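Local coordinates for protein endoglucanase E-5 (Thermobifida fusca, PDB 2CKS) that hydrolyses internal beta-1,4-glucosidic linkages in cellulose, lichenin and cereal beta-D-glucans, the work of the glycoside hydrolase family 5 catalytic domain modelled here, at residues Val132-Ala137 / Pro164-Ile169; Val96-His101 / Lys116-Glu121; Val26-Met31 / Ala57-Leu62; Val11-Thr16 / Asn198-Phe203. All blocks are in the same frame, centred on the assembly; numbering follows the deposited sequence. Where two conformers were deposited one is given.

Contact 1. Residues Val132-Ala137 / Pro164-Ile169. With NA (sodium ion), chain H.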
loop_
_atom_site.group_PDB
_atom_site.type_symbol
_atom_site.label_atom_id
_atom_site.label_comp_id
_atom_site.label_asym_id
_atom_site.label_seq_id
_atom_site.Cartn_x
_atom_site.Cartn_y
_atom_site.Cartn_z
ATOM N N VAL A 132 -7.089 -8.337 6.226
ATOM C CA VAL A 132 -5.784 -7.741 6.485
ATOM C C VAL A 132 -4.743 -8.378 5.559
ATOM O O VAL A 132 -4.655 -9.606 5.462
ATOM C CB VAL A 132 -5.379 -7.947 7.953
ATOM C CG1 VAL A 132 -4.054 -7.276 8.249
ATOM C CG2 VAL A 132 -6.467 -7.403 8.893
ATOM N N LEU A 133 -3.997 -7.525 4.858
ATOM C CA LEU A 133 -2.874 -7.901 4.005
ATOM C C LEU A 133 -1.610 -7.291 4.628
ATOM O O LEU A 133 -1.655 -6.219 5.226
ATOM C CB LEU A 133 -3.055 -7.347 2.592
ATOM C CG LEU A 133 -4.255 -7.834 1.777
ATOM C CD1 LEU A 133 -5.529 -7.105 2.162
ATOM C CD2 LEU A 133 -3.984 -7.672 0.281
ATOM N N TYR A 134 -0.487 -7.978 4.491
ATOM C CA TYR A 134 0.766 -7.583 5.141
ATOM C C TYR A 134 1.785 -7.148 4.111
ATOM O O TYR A 134 2.151 -7.930 3.246
ATOM C CB TYR A 134 1.331 -8.765 5.934
ATOM C CG TYR A 134 0.416 -9.239 7.026
ATOM C CD1 TYR A 134 0.524 -8.732 8.295
ATOM C CD2 TYR A 134 -0.577 -10.173 6.781
ATOM C CE1 TYR A 134 -0.311 -9.151 9.304
ATOM C CE2 TYR A 134 -1.421 -10.592 7.796
ATOM C CZ TYR A 134 -1.279 -10.077 9.052
ATOM O OH TYR A 134 -2.120 -10.486 10.062
ATOM N N GLU A 135 2.242 -5.906 4.198
ATOM C CA GLU A 135 3.240 -5.368 3.278
ATOM C C GLU A 135 4.562 -5.285 4.039
ATOM O O GLU A 135 4.750 -4.407 4.869
ATOM C CB GLU A 135 2.807 -3.996 2.760
ATOM C CG GLU A 135 3.796 -3.357 1.788
ATOM C CD GLU A 135 3.278 -2.080 1.152
ATOM O OE1 GLU A 135 3.952 -1.571 0.231
ATOM O OE2 GLU A 135 2.196 -1.591 1.557
ATOM N N ILE A 136 5.478 -6.199 3.744
ATOM C CA ILE A 136 6.624 -6.446 4.635
ATOM C C ILE A 136 7.861 -5.558 4.413
ATOM O O ILE A 136 8.767 -5.561 5.243
ATOM C CB ILE A 136 7.024 -7.934 4.608
ATOM C CG1 ILE A 136 7.406 -8.369 3.190
ATOM C CG2 ILE A 136 5.896 -8.785 5.186
ATOM C CD1 ILE A 136 8.087 -9.715 3.133
ATOM N N ALA A 137 7.880 -4.784 3.329
ATOM C CA ALA A 137 8.993 -3.878 3.039
ATOM C C ALA A 137 8.610 -2.879 1.948
ATOM O O ALA A 137 8.825 -3.128 0.765
ATOM C CB ALA A 137 10.225 -4.680 2.611
ATOM N N PRO A 164 -1.828 -18.242 8.608
ATOM C CA PRO A 164 -1.436 -18.922 7.368
ATOM C C PRO A 164 -2.144 -18.459 6.093
ATOM O O PRO A 164 -1.602 -18.648 5.006
ATOM C CB PRO A 164 -1.767 -20.394 7.657
ATOM C CG PRO A 164 -2.817 -20.339 8.699
ATOM C CD PRO A 164 -2.474 -19.163 9.560
ATOM N N ASP A 165 -3.358 -17.930 6.217
ATOM C CA ASP A 165 -4.239 -17.706 5.055
ATOM C C ASP A 165 -4.349 -16.249 4.606
ATOM O O ASP A 165 -5.360 -15.830 4.029
ATOM C CB ASP A 165 -5.637 -18.242 5.354
ATOM C CG ASP A 165 -6.280 -17.588 6.573
ATOM O OD1 ASP A 165 -5.644 -16.751 7.256
ATOM O OD2 ASP A 165 -7.437 -17.871 6.939
ATOM N N SER A 166 -3.308 -15.474 4.891
ATOM C CA SER A 166 -3.292 -14.044 4.599
ATOM C C SER A 166 -2.368 -13.745 3.428
ATOM O O SER A 166 -1.414 -14.486 3.156
ATOM C CB SER A 166 -2.838 -13.252 5.823
ATOM O OG SER A 166 -1.532 -13.634 6.217
ATOM N N VAL A 167 -2.664 -12.656 2.731
ATOM C CA VAL A 167 -1.905 -12.266 1.565
ATOM C C VAL A 167 -0.773 -11.386 2.032
ATOM O O VAL A 167 -0.965 -10.518 2.880
ATOM C CB VAL A 167 -2.787 -11.479 0.589
ATOM C CG1 VAL A 167 -1.972 -10.982 -0.593
ATOM C CG2 VAL A 167 -3.946 -12.352 0.115
ATOM N N ILE A 168 0.407 -11.635 1.488
ATOM C CA ILE A 168 1.588 -10.845 1.792
ATOM C C ILE A 168 2.059 -10.158 0.517
ATOM O O ILE A 168 2.139 -10.774 -0.535
ATOM C CB ILE A 168 2.680 -11.732 2.413
ATOM C CG1 ILE A 168 2.209 -12.225 3.791
ATOM C CG2 ILE A 168 3.994 -10.978 2.521
ATOM C CD1 ILE A 168 3.005 -13.385 4.349
ATOM N N ILE A 169 2.349 -8.867 0.628
ATOM C CA ILE A 169 2.828 -8.052 -0.468
ATOM C C ILE A 169 4.318 -7.796 -0.242
ATOM O O ILE A 169 4.718 -7.311 0.806
ATOM C CB ILE A 169 2.067 -6.709 -0.546
ATOM C CG1 ILE A 169 0.567 -6.953 -0.731
ATOM C CG2 ILE A 169 2.616 -5.862 -1.689
ATOM C CD1 ILE A 169 -0.306 -5.712 -0.542
HETATM NA NA NA H . -6.479 -14.438 8.734
HETATM O O HOH W 1 -5.019 -11.243 3.291
HETATM O O HOH W 2 6.453 -5.157 0.911
HETATM O O HOH W 3 -8.088 -16.216 8.564
HETATM O O HOH W 4 -6.672 -13.800 6.089
HETATM O O HOH W 5 -5.760 -14.158 7.133
HETATM O O HOH W 6 -5.424 -11.874 9.341
#

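Contact 2. Residues Val96-His101 / Lys116-Glu121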
loop_
_atom_site.group_PDB
_atom_site.type_symbol
_atom_site.label_atom_id
_atom_site.label_comp_id
_atom_site.label_asym_id
_atom_site.label_seq_id
_atom_site.Cartn_x
_atom_site.Cartn_y
_atom_site.Cartn_z
ATOM N N VAL A 96 -7.388 -3.752 4.819
ATOM C CA VAL A 96 -6.294 -3.007 5.416
ATOM C C VAL A 96 -4.980 -3.593 4.971
ATOM O O VAL A 96 -4.799 -4.809 5.042
ATOM C CB VAL A 96 -6.327 -3.083 6.937
ATOM C CG1 VAL A 96 -5.201 -2.229 7.526
ATOM C CG2 VAL A 96 -7.644 -2.611 7.443
ATOM N N ILE A 97 -4.070 -2.741 4.508
ATOM C CA ILE A 97 -2.692 -3.146 4.288
ATOM C C ILE A 97 -1.856 -2.611 5.430
ATOM O O ILE A 97 -1.845 -1.411 5.677
ATOM C CB ILE A 97 -2.152 -2.589 2.974
ATOM C CG1 ILE A 97 -3.009 -3.077 1.815
ATOM C CG2 ILE A 97 -0.679 -2.976 2.810
ATOM C CD1 ILE A 97 -2.644 -2.476 0.487
ATOM N N VAL A 98 -1.155 -3.503 6.121
ATOM C CA VAL A 98 -0.235 -3.112 7.175
ATOM C C VAL A 98 1.121 -2.915 6.523
ATOM O O VAL A 98 1.746 -3.881 6.077
ATOM C CB VAL A 98 -0.165 -4.178 8.261
ATOM C CG1 VAL A 98 0.840 -3.792 9.351
ATOM C CG2 VAL A 98 -1.564 -4.413 8.843
ATOM N N ASP A 99 1.549 -1.660 6.449
ATOM C CA ASP A 99 2.728 -1.268 5.688
ATOM C C ASP A 99 3.914 -0.973 6.607
ATOM O O ASP A 99 3.967 0.041 7.294
ATOM C CB ASP A 99 2.394 -0.073 4.797
ATOM C CG ASP A 99 3.616 0.624 4.249
ATOM O OD1 ASP A 99 3.516 1.841 3.995
ATOM O OD2 ASP A 99 4.702 0.047 4.024
ATOM N N TRP A 100 4.847 -1.913 6.611
ATOM C CA TRP A 100 6.157 -1.767 7.237
ATOM C C TRP A 100 6.988 -0.850 6.348
ATOM O O TRP A 100 7.617 -1.284 5.387
ATOM C CB TRP A 100 6.763 -3.165 7.373
ATOM C CG TRP A 100 8.019 -3.221 8.162
ATOM C CD1 TRP A 100 9.280 -3.393 7.684
ATOM C CD2 TRP A 100 8.137 -3.116 9.577
ATOM N NE1 TRP A 100 10.184 -3.416 8.720
ATOM C CE2 TRP A 100 9.503 -3.236 9.895
ATOM C CE3 TRP A 100 7.221 -2.934 10.619
ATOM C CZ2 TRP A 100 9.966 -3.172 11.203
ATOM C CZ3 TRP A 100 7.677 -2.876 11.906
ATOM C CH2 TRP A 100 9.037 -2.996 12.197
ATOM N N HIS A 101 6.958 0.441 6.664
ATOM C CA HIS A 101 7.317 1.479 5.711
ATOM C C HIS A 101 8.790 1.840 5.766
ATOM O O HIS A 101 9.172 2.942 6.164
ATOM C CB HIS A 101 6.430 2.714 5.893
ATOM C CG HIS A 101 6.408 3.620 4.710
ATOM N ND1 HIS A 101 5.516 3.465 3.670
ATOM C CD2 HIS A 101 7.165 4.701 4.403
ATOM C CE1 HIS A 101 5.726 4.414 2.775
ATOM N NE2 HIS A 101 6.715 5.182 3.197
ATOM N N LYS A 116 10.134 -8.857 12.463
ATOM C CA LYS A 116 9.680 -10.142 12.974
ATOM C C LYS A 116 8.879 -9.942 14.255
ATOM O O LYS A 116 7.852 -10.566 14.440
ATOM C CB LYS A 116 10.854 -11.081 13.248
ATOM C CG LYS A 116 11.554 -11.594 12.023
ATOM C CD LYS A 116 12.618 -12.613 12.430
ATOM C CE LYS A 116 13.303 -13.234 11.242
ATOM N NZ LYS A 116 14.307 -14.246 11.699
ATOM N N THR A 117 9.349 -9.068 15.138
ATOM C CA THR A 117 8.642 -8.790 16.382
ATOM C C THR A 117 7.275 -8.163 16.126
ATOM O O THR A 117 6.269 -8.591 16.684
ATOM C CB THR A 117 9.493 -7.882 17.257
ATOM O OG1 THR A 117 10.673 -8.596 17.634
ATOM C CG2 THR A 117 8.805 -7.547 18.582
ATOM N N PHE A 118 7.246 -7.160 15.264
ATOM C CA PHE A 118 6.015 -6.437 14.972
ATOM C C PHE A 118 5.010 -7.348 14.268
ATOM O O PHE A 118 3.870 -7.448 14.691
ATOM C CB PHE A 118 6.313 -5.196 14.124
ATOM C CG PHE A 118 5.082 -4.507 13.579
ATOM C CD1 PHE A 118 4.300 -3.696 14.384
ATOM C CD2 PHE A 118 4.723 -4.654 12.244
ATOM C CE1 PHE A 118 3.172 -3.071 13.863
ATOM C CE2 PHE A 118 3.613 -4.026 11.733
ATOM C CZ PHE A 118 2.847 -3.244 12.524
ATOM N N PHE A 119 5.439 -8.008 13.197
ATOM C CA PHE A 119 4.527 -8.847 12.419
ATOM C C PHE A 119 4.049 -10.072 13.200
ATOM O O PHE A 119 2.915 -10.487 13.035
ATOM C CB PHE A 119 5.133 -9.226 11.064
ATOM C CG PHE A 119 5.023 -8.134 10.030
ATOM C CD1 PHE A 119 3.780 -7.722 9.577
ATOM C CD2 PHE A 119 6.153 -7.517 9.514
ATOM C CE1 PHE A 119 3.668 -6.713 8.643
ATOM C CE2 PHE A 119 6.043 -6.516 8.567
ATOM C CZ PHE A 119 4.802 -6.118 8.132
ATOM N N ALA A 120 4.879 -10.619 14.079
ATOM C CA ALA A 120 4.426 -11.709 14.940
ATOM C C ALA A 120 3.259 -11.240 15.798
ATOM O O ALA A 120 2.264 -11.938 15.934
ATOM C CB ALA A 120 5.547 -12.207 15.816
ATOM N N GLU A 121 3.375 -10.047 16.375
ATOM C CA GLU A 121 2.303 -9.520 17.213
ATOM C C GLU A 121 1.033 -9.232 16.399
ATOM O O GLU A 121 -0.079 -9.586 16.809
ATOM C CB GLU A 121 2.738 -8.264 17.964
ATOM C CG GLU A 121 1.579 -7.694 18.766
ATOM C CD GLU A 121 1.955 -6.695 19.834
ATOM O OE1 GLU A 121 1.003 -6.073 20.370
ATOM O OE2 GLU A 121 3.158 -6.524 20.135
#

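Contact 3. Residues Val26-Met31 / Ala57-Leu62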
loop_
_atom_site.group_PDB
_atom_site.type_symbol
_atom_site.label_atom_id
_atom_site.label_comp_id
_atom_site.label_asym_id
_atom_site.label_seq_id
_atom_site.Cartn_x
_atom_site.Cartn_y
_atom_site.Cartn_z
ATOM N N VAL A 26 -10.681 -9.438 -8.342
ATOM C CA VAL A 26 -11.196 -8.210 -7.765
ATOM C C VAL A 26 -10.090 -7.161 -7.758
ATOM O O VAL A 26 -8.922 -7.481 -7.531
ATOM C CB VAL A 26 -11.748 -8.439 -6.337
ATOM C CG1 VAL A 26 -10.664 -8.909 -5.368
ATOM C CG2 VAL A 26 -12.438 -7.190 -5.822
ATOM N N GLN A 27 -10.479 -5.919 -8.025
ATOM C CA GLN A 27 -9.579 -4.775 -7.965
ATOM C C GLN A 27 -9.950 -3.935 -6.745
ATOM O O GLN A 27 -11.002 -3.292 -6.732
ATOM C CB GLN A 27 -9.701 -3.929 -9.231
ATOM C CG GLN A 27 -8.658 -2.851 -9.299
ATOM C CD GLN A 27 -8.897 -1.798 -10.353
ATOM O OE1 GLN A 27 -10.006 -1.669 -10.899
ATOM N NE2 GLN A 27 -7.865 -1.013 -10.625
ATOM N N LEU A 28 -9.099 -3.951 -5.725
ATOM C CA LEU A 28 -9.333 -3.157 -4.520
ATOM C C LEU A 28 -8.637 -1.810 -4.680
ATOM O O LEU A 28 -7.436 -1.767 -4.902
ATOM C CB LEU A 28 -8.800 -3.888 -3.289
ATOM C CG LEU A 28 -9.342 -5.293 -3.041
ATOM C CD1 LEU A 28 -8.695 -5.916 -1.816
ATOM C CD2 LEU A 28 -10.857 -5.260 -2.893
ATOM N N ARG A 29 -9.402 -0.723 -4.586
ATOM C CA ARG A 29 -8.874 0.619 -4.773
ATOM C C ARG A 29 -9.122 1.454 -3.542
ATOM O O ARG A 29 -10.202 1.406 -2.948
ATOM C CB ARG A 29 -9.522 1.306 -5.973
ATOM C CG ARG A 29 -9.433 0.499 -7.264
ATOM C CD ARG A 29 -10.240 1.054 -8.409
ATOM N NE ARG A 29 -11.624 1.243 -7.996
ATOM C CZ ARG A 29 -12.408 2.244 -8.368
ATOM N NH1 ARG A 29 -11.991 3.166 -9.225
ATOM N NH2 ARG A 29 -13.635 2.306 -7.877
ATOM N N GLY A 30 -8.138 2.260 -3.165
ATOM C CA GLY A 30 -8.270 3.070 -1.976
ATOM C C GLY A 30 -7.123 4.035 -1.789
ATOM O O GLY A 30 -6.564 4.521 -2.755
ATOM N N MET A 31 -6.797 4.301 -0.527
ATOM C CA MET A 31 -5.847 5.326 -0.155
ATOM C C MET A 31 -4.831 4.787 0.819
ATOM O O MET A 31 -5.139 3.938 1.653
ATOM C CB MET A 31 -6.575 6.473 0.553
ATOM C CG MET A 31 -7.486 7.308 -0.325
ATOM S SD MET A 31 -6.606 8.123 -1.698
ATOM C CE MET A 31 -5.430 9.117 -0.799
ATOM N N ALA A 57 -13.855 3.977 -0.762
ATOM C CA ALA A 57 -12.618 3.196 -0.825
ATOM C C ALA A 57 -12.892 1.750 -0.434
ATOM O O ALA A 57 -13.723 1.493 0.425
ATOM C CB ALA A 57 -11.581 3.786 0.091
ATOM N N ASP A 58 -12.191 0.821 -1.080
ATOM C CA ASP A 58 -12.212 -0.598 -0.714
ATOM C C ASP A 58 -11.204 -0.959 0.372
ATOM O O ASP A 58 -11.359 -1.951 1.078
ATOM C CB ASP A 58 -11.850 -1.459 -1.922
ATOM C CG ASP A 58 -12.810 -1.315 -3.059
ATOM O OD1 ASP A 58 -14.026 -1.449 -2.809
ATOM O OD2 ASP A 58 -12.443 -1.075 -4.238
ATOM N N ILE A 59 -10.149 -0.156 0.469
ATOM C CA ILE A 59 -8.944 -0.552 1.179
ATOM C C ILE A 59 -8.195 0.693 1.657
ATOM O O ILE A 59 -8.238 1.753 1.014
ATOM C CB ILE A 59 -8.091 -1.432 0.218
ATOM C CG1 ILE A 59 -6.860 -2.032 0.896
ATOM C CG2 ILE A 59 -7.678 -0.666 -1.019
ATOM C CD1 ILE A 59 -6.312 -3.236 0.130
ATOM N N ILE A 60 -7.539 0.554 2.800
ATOM C CA ILE A 60 -6.678 1.588 3.360
ATOM C C ILE A 60 -5.338 0.943 3.675
ATOM O O ILE A 60 -5.274 -0.145 4.251
ATOM C CB ILE A 60 -7.297 2.241 4.627
ATOM C CG1 ILE A 60 -6.409 3.396 5.123
ATOM C CG2 ILE A 60 -7.523 1.237 5.738
ATOM C CD1 ILE A 60 -7.040 4.255 6.167
ATOM N N ARG A 61 -4.272 1.615 3.283
ATOM C CA ARG A 61 -2.932 1.200 3.638
ATOM C C ARG A 61 -2.456 2.056 4.802
ATOM O O ARG A 61 -2.461 3.290 4.726
ATOM C CB ARG A 61 -2.033 1.361 2.432
ATOM C CG ARG A 61 -0.561 1.116 2.661
ATOM C CD ARG A 61 0.137 1.437 1.400
ATOM N NE ARG A 61 1.536 1.095 1.273
ATOM C CZ ARG A 61 2.500 1.975 1.015
ATOM N NH1 ARG A 61 2.281 3.285 0.990
ATOM N NH2 ARG A 61 3.716 1.535 0.804
ATOM N N LEU A 62 -2.072 1.390 5.888
ATOM C CA LEU A 62 -1.585 2.047 7.091
ATOM C C LEU A 62 -0.061 2.100 7.064
ATOM O O LEU A 62 0.609 1.092 7.283
ATOM C CB LEU A 62 -2.077 1.282 8.322
ATOM C CG LEU A 62 -3.592 1.078 8.409
ATOM C CD1 LEU A 62 -3.934 0.160 9.575
ATOM C CD2 LEU A 62 -4.320 2.398 8.535
HETATM O O HOH W 7 -12.704 -1.231 -6.810
#

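Contact 4. Residues Val11-Thr16 / Asn198-Phe203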
loop_
_atom_site.group_PDB
_atom_site.type_symbol
_atom_site.label_atom_id
_atom_site.label_comp_id
_atom_site.label_asym_id
_atom_site.label_seq_id
_atom_site.Cartn_x
_atom_site.Cartn_y
_atom_site.Cartn_z
ATOM N N VAL A 11 -10.130 -12.474 0.641
ATOM C CA VAL A 11 -9.441 -12.381 -0.633
ATOM C C VAL A 11 -8.193 -13.273 -0.606
ATOM O O VAL A 11 -7.584 -13.482 0.439
ATOM C CB VAL A 11 -9.103 -10.922 -1.008
ATOM C CG1 VAL A 11 -10.384 -10.093 -1.227
ATOM C CG2 VAL A 11 -8.207 -10.267 0.021
ATOM N N GLN A 12 -7.860 -13.858 -1.754
ATOM C CA GLN A 12 -6.690 -14.730 -1.901
ATOM C C GLN A 12 -6.163 -14.581 -3.313
ATOM O O GLN A 12 -6.914 -14.268 -4.211
ATOM C CB GLN A 12 -7.071 -16.203 -1.701
ATOM C CG GLN A 12 -7.635 -16.569 -0.348
ATOM C CD GLN A 12 -6.565 -16.814 0.694
ATOM O OE1 GLN A 12 -6.103 -17.960 0.861
ATOM N NE2 GLN A 12 -6.178 -15.760 1.417
ATOM N N VAL A 13 -4.881 -14.845 -3.524
ATOM C CA VAL A 13 -4.345 -14.885 -4.869
ATOM C C VAL A 13 -4.918 -16.103 -5.603
ATOM O O VAL A 13 -5.009 -17.198 -5.044
ATOM C CB VAL A 13 -2.820 -14.943 -4.859
ATOM C CG1 VAL A 13 -2.274 -15.265 -6.245
ATOM C CG2 VAL A 13 -2.263 -13.624 -4.351
ATOM N N CYS A 14 -5.312 -15.857 -6.847
ATOM C CA CYS A 14 -5.734 -16.873 -7.806
ATOM C C CYS A 14 -4.900 -16.687 -9.060
ATOM O O CYS A 14 -5.024 -15.663 -9.743
ATOM C CB CYS A 14 -7.200 -16.663 -8.171
ATOM S SG CYS A 14 -7.583 -14.972 -8.719
ATOM N N GLY A 15 -4.040 -17.649 -9.373
ATOM C CA GLY A 15 -3.202 -17.508 -10.546
ATOM C C GLY A 15 -2.339 -16.266 -10.393
ATOM O O GLY A 15 -1.545 -16.182 -9.461
ATOM N N THR A 16 -2.515 -15.293 -11.286
ATOM C CA THR A 16 -1.739 -14.050 -11.259
ATOM C C THR A 16 -2.520 -12.836 -10.773
ATOM O O THR A 16 -2.086 -11.719 -10.976
ATOM C CB THR A 16 -1.209 -13.723 -12.672
ATOM O OG1 THR A 16 -2.312 -13.537 -13.567
ATOM C CG2 THR A 16 -0.429 -14.887 -13.248
ATOM N N ASN A 198 0.236 -17.168 -2.318
ATOM C CA ASN A 198 -0.567 -16.103 -1.782
ATOM C C ASN A 198 0.275 -14.849 -1.556
ATOM O O ASN A 198 0.115 -14.152 -0.568
ATOM C CB ASN A 198 -1.270 -16.575 -0.510
ATOM C CG ASN A 198 -2.630 -16.004 -0.378
ATOM O OD1 ASN A 198 -3.233 -15.590 -1.367
ATOM N ND2 ASN A 198 -3.136 -15.963 0.840
ATOM N N ILE A 199 1.175 -14.586 -2.505
ATOM C CA ILE A 199 2.091 -13.446 -2.493
ATOM C C ILE A 199 1.714 -12.498 -3.629
ATOM O O ILE A 199 1.296 -12.953 -4.697
ATOM C CB ILE A 199 3.560 -13.939 -2.708
ATOM C CG1 ILE A 199 4.023 -14.837 -1.551
ATOM C CG2 ILE A 199 4.529 -12.769 -2.910
ATOM C CD1 ILE A 199 4.051 -14.160 -0.195
ATOM N N MET A 200 1.862 -11.192 -3.394
ATOM C CA MET A 200 1.805 -10.178 -4.441
ATOM C C MET A 200 3.080 -9.359 -4.362
ATOM O O MET A 200 3.776 -9.375 -3.338
ATOM C CB MET A 200 0.600 -9.267 -4.226
ATOM C CG MET A 200 -0.691 -10.016 -4.015
ATOM S SD MET A 200 -2.083 -8.892 -3.928
ATOM C CE MET A 200 -2.302 -8.480 -5.610
ATOM N N TYR A 201 3.386 -8.662 -5.440
ATOM C CA TYR A 201 4.588 -7.847 -5.521
ATOM C C TYR A 201 4.179 -6.400 -5.703
ATOM O O TYR A 201 3.251 -6.093 -6.452
ATOM C CB TYR A 201 5.459 -8.315 -6.680
ATOM C CG TYR A 201 5.975 -9.718 -6.481
ATOM C CD1 TYR A 201 5.253 -10.808 -6.943
ATOM C CD2 TYR A 201 7.170 -9.958 -5.817
ATOM C CE1 TYR A 201 5.723 -12.095 -6.765
ATOM C CE2 TYR A 201 7.641 -11.239 -5.634
ATOM C CZ TYR A 201 6.925 -12.302 -6.114
ATOM O OH TYR A 201 7.404 -13.583 -5.924
ATOM N N ALA A 202 4.871 -5.506 -5.012
ATOM C CA ALA A 202 4.519 -4.093 -5.044
ATOM C C ALA A 202 5.129 -3.346 -6.220
ATOM O O ALA A 202 6.272 -3.590 -6.613
ATOM C CB ALA A 202 4.926 -3.441 -3.751
ATOM N N PHE A 203 4.359 -2.405 -6.766
ATOM C CA PHE A 203 4.847 -1.434 -7.726
ATOM C C PHE A 203 4.396 -0.042 -7.323
ATOM O O PHE A 203 3.246 0.162 -6.937
ATOM C CB PHE A 203 4.332 -1.764 -9.124
ATOM C CG PHE A 203 4.815 -0.820 -10.193
ATOM C CD1 PHE A 203 6.163 -0.749 -10.522
ATOM C CD2 PHE A 203 3.924 -0.010 -10.872
ATOM C CE1 PHE A 203 6.605 0.115 -11.514
ATOM C CE2 PHE A 203 4.364 0.858 -11.865
ATOM C CZ PHE A 203 5.699 0.908 -12.193
HETATM O O HOH W 8 -3.556 -18.518 -3.136
#

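Contact 1. Residues Val132-Ala137 / Pro164-Ile169
Y134 and S166 meet where the strand 132-135 runs alongside the segment 164-169. The CB of S166 lies in the plane of the tyrosine ring, at its edge, 3.6 Å from Y134 CE2. V132 CG1 sits over one face of the same ring, offset toward the rim, while Y134 OH is taken by D163 just before the second segment. Farther along this side of the sheet I136 meets I168: their CG2 methyls approach to 3.9 Å as the side chains cross obliquely. The CG1 of I136 stands between the backbone N and the carbonyl carbon (chi1 60°), which brings that branch near I169 O and leaves CG2 for the isoleucine. L133 and V167 lie side by side and point the same way, CD2 of the leucine 4.0 Å from CG1 of the valine. E135 and I169 form a bridged pair on the sheet face away from Y134 and I168, and the extended glutamate chain carries its carboxylate to R61 and T230. Beneath the side chains the backbones bond in parallel register: Y134 N to V167 O at 3.0 Å, I169 N to Y134 O at 2.8 Å, and I136 N to I169 O at 3.2 Å. One water continues the ladder by bridging V132 O and V167 N. At the outer end D165 OD1, in the conformer given, binds the sodium ion at 2.9 Å with A127, K129, D163 and waters; a zinc ion shares D165, A127 and D163. This is the parallel strand pair of a beta-alpha-beta unit, crossed over through helix 145-162, in the TIM barrel of a family 5 glycosidase.

Contact 2. Residues Val96-His101 / Lys116-Glu121
W100 and F118 slide past each other in opposite directions where helix 112-126 packs on strand 95-101, the strand-to-helix layer of a beta-alpha-beta unit in the TIM barrel. The rings are near parallel, at 30°, but so displaced that they barely overlap; the closest atoms are W100 CE3 and F118 CD2, 3.4 Å apart. F119 comes to the root of the same tryptophan, its CZ 3.6 Å from W100 CB, with the planes turned obliquely at 52°. V98, two residues back on the strand, points its CG1 at the rim of F118, 3.7 Å from CE2, and also reaches F119 CE1 at 4.1 Å. The two phenylalanines support each other, F118 CD2 standing over the centre of the F119 ring. An alanine in place of W100 would probably open a gap beside F118 CD2 and leave that ring freer to turn. F118 has its CG anti to the backbone N (chi1 170°), which sends the ring from the helix toward the strand. In the next shell, Y71 meets W100 edge-to-face, M64 touches both W100 and F118, and Y134 of the neighbouring strand lies against F119. D99 and H101 alternate with V98 and W100 along the strand: H101 ND1 donates to D99 OD1, which lies close to the imidazole plane and takes the bond on its syn lone pair, at 2.6 Å.

Contact 3. Residues Val26-Met31 / Ala57-Leu62
A57 meets G30 where strands 29-32 and 59-65, parallel neighbours in the TIM barrel, come together: A57 CB lies 4.0 Å from G30 CA. A side chain at G30 would run into the carbonyl oxygen of I59. D58 makes a two-way grip on R29, its backbone N donating to R29 O at 2.8 Å while its carboxylate OD2 accepts R29 N through the anti lone pair at 3.1 Å, almost straight. CG stands beside its own backbone N (chi1 -62°), which swings the carboxylate back toward R29 N. A water joins the same OD2 to Q27 O and R29 NE, and the arginine's NH1 goes on to K303 O. An alanine in place of D58 would probably leave R29 N without its acceptor and this water without one of its holders. I59 sets CG2 against the R29 carbonyl carbon at 3.6 Å, and its CD1 meets L28 CD1 as the two chains cross at about a right angle. I60 lays CG1 near M31 O. R61 runs extended to E135, N138 and the probable nucleophile E231, while its backbone N donates to M31 O at 3.0 Å, with an N-H...O angle of 165°.

Contact 4. Residues Val11-Thr16 / Asn198-Phe203
The side chains of Q12 and N198 cross at about a right angle, their amide planes 68° apart. Preceding them, V11 offers its carbonyl oxygen to Q12 NE2 at 2.9 Å; in the conformer given, the glutamine chain bent at chi2 (-83°) brings NE2 back to V11 O. The same NE2 also donates to D165 O. That nitrogen lies close to N198 ND2, but both are donors and the pair is not a bond; the neighbouring OD1 does the work instead. V13 N donates to N198 OD1 at 2.8 Å, nearly straight at 172° and lined up with the amide C=O. A water held by V13 O at 2.7 Å makes a second, weak approach to the same OD1. The valine side chain continues toward the strand: CG2 rests 3.6 Å from I199 O and 3.9 Å from M200 CG. C14 turns the other way and is tied by a disulfide to C19 of the partner strand. The contact thus lays the small antiparallel hairpin of strands 12-14 and 17-19 against the start of barrel strand 199-206, beside the loop leading into strand 168-170 through V167, with P226 ahead of strand 227-233 also touching V13 and helix 145-162 packing on I199.

Contacts 1, 2 and 3 lie along the same closed barrel. Strand 95-101 lies between the other two: V98 O receives E135 N at 2.8 Å, and I97 N reaches I60 O at 2.9 Å. Contact 4 joins the barrel one strand further round, where 199-206 neighbours 168-170 and I168 O takes M200 N at 2.9 Å; the long loop it closes along the chain, from 11-16 to 198-203, holds the other three. E135 of contact 1 and R61 of contact 3 reach the active site: E135 OE2 forms a salt bridge to R61 NE at 2.8 Å, and R61 comes within about 3 Å of the E231 side chain, the likely nucleophile. W100 of contact 2 stays about 10 Å from E139, the likely proton donor, side chain to side chain.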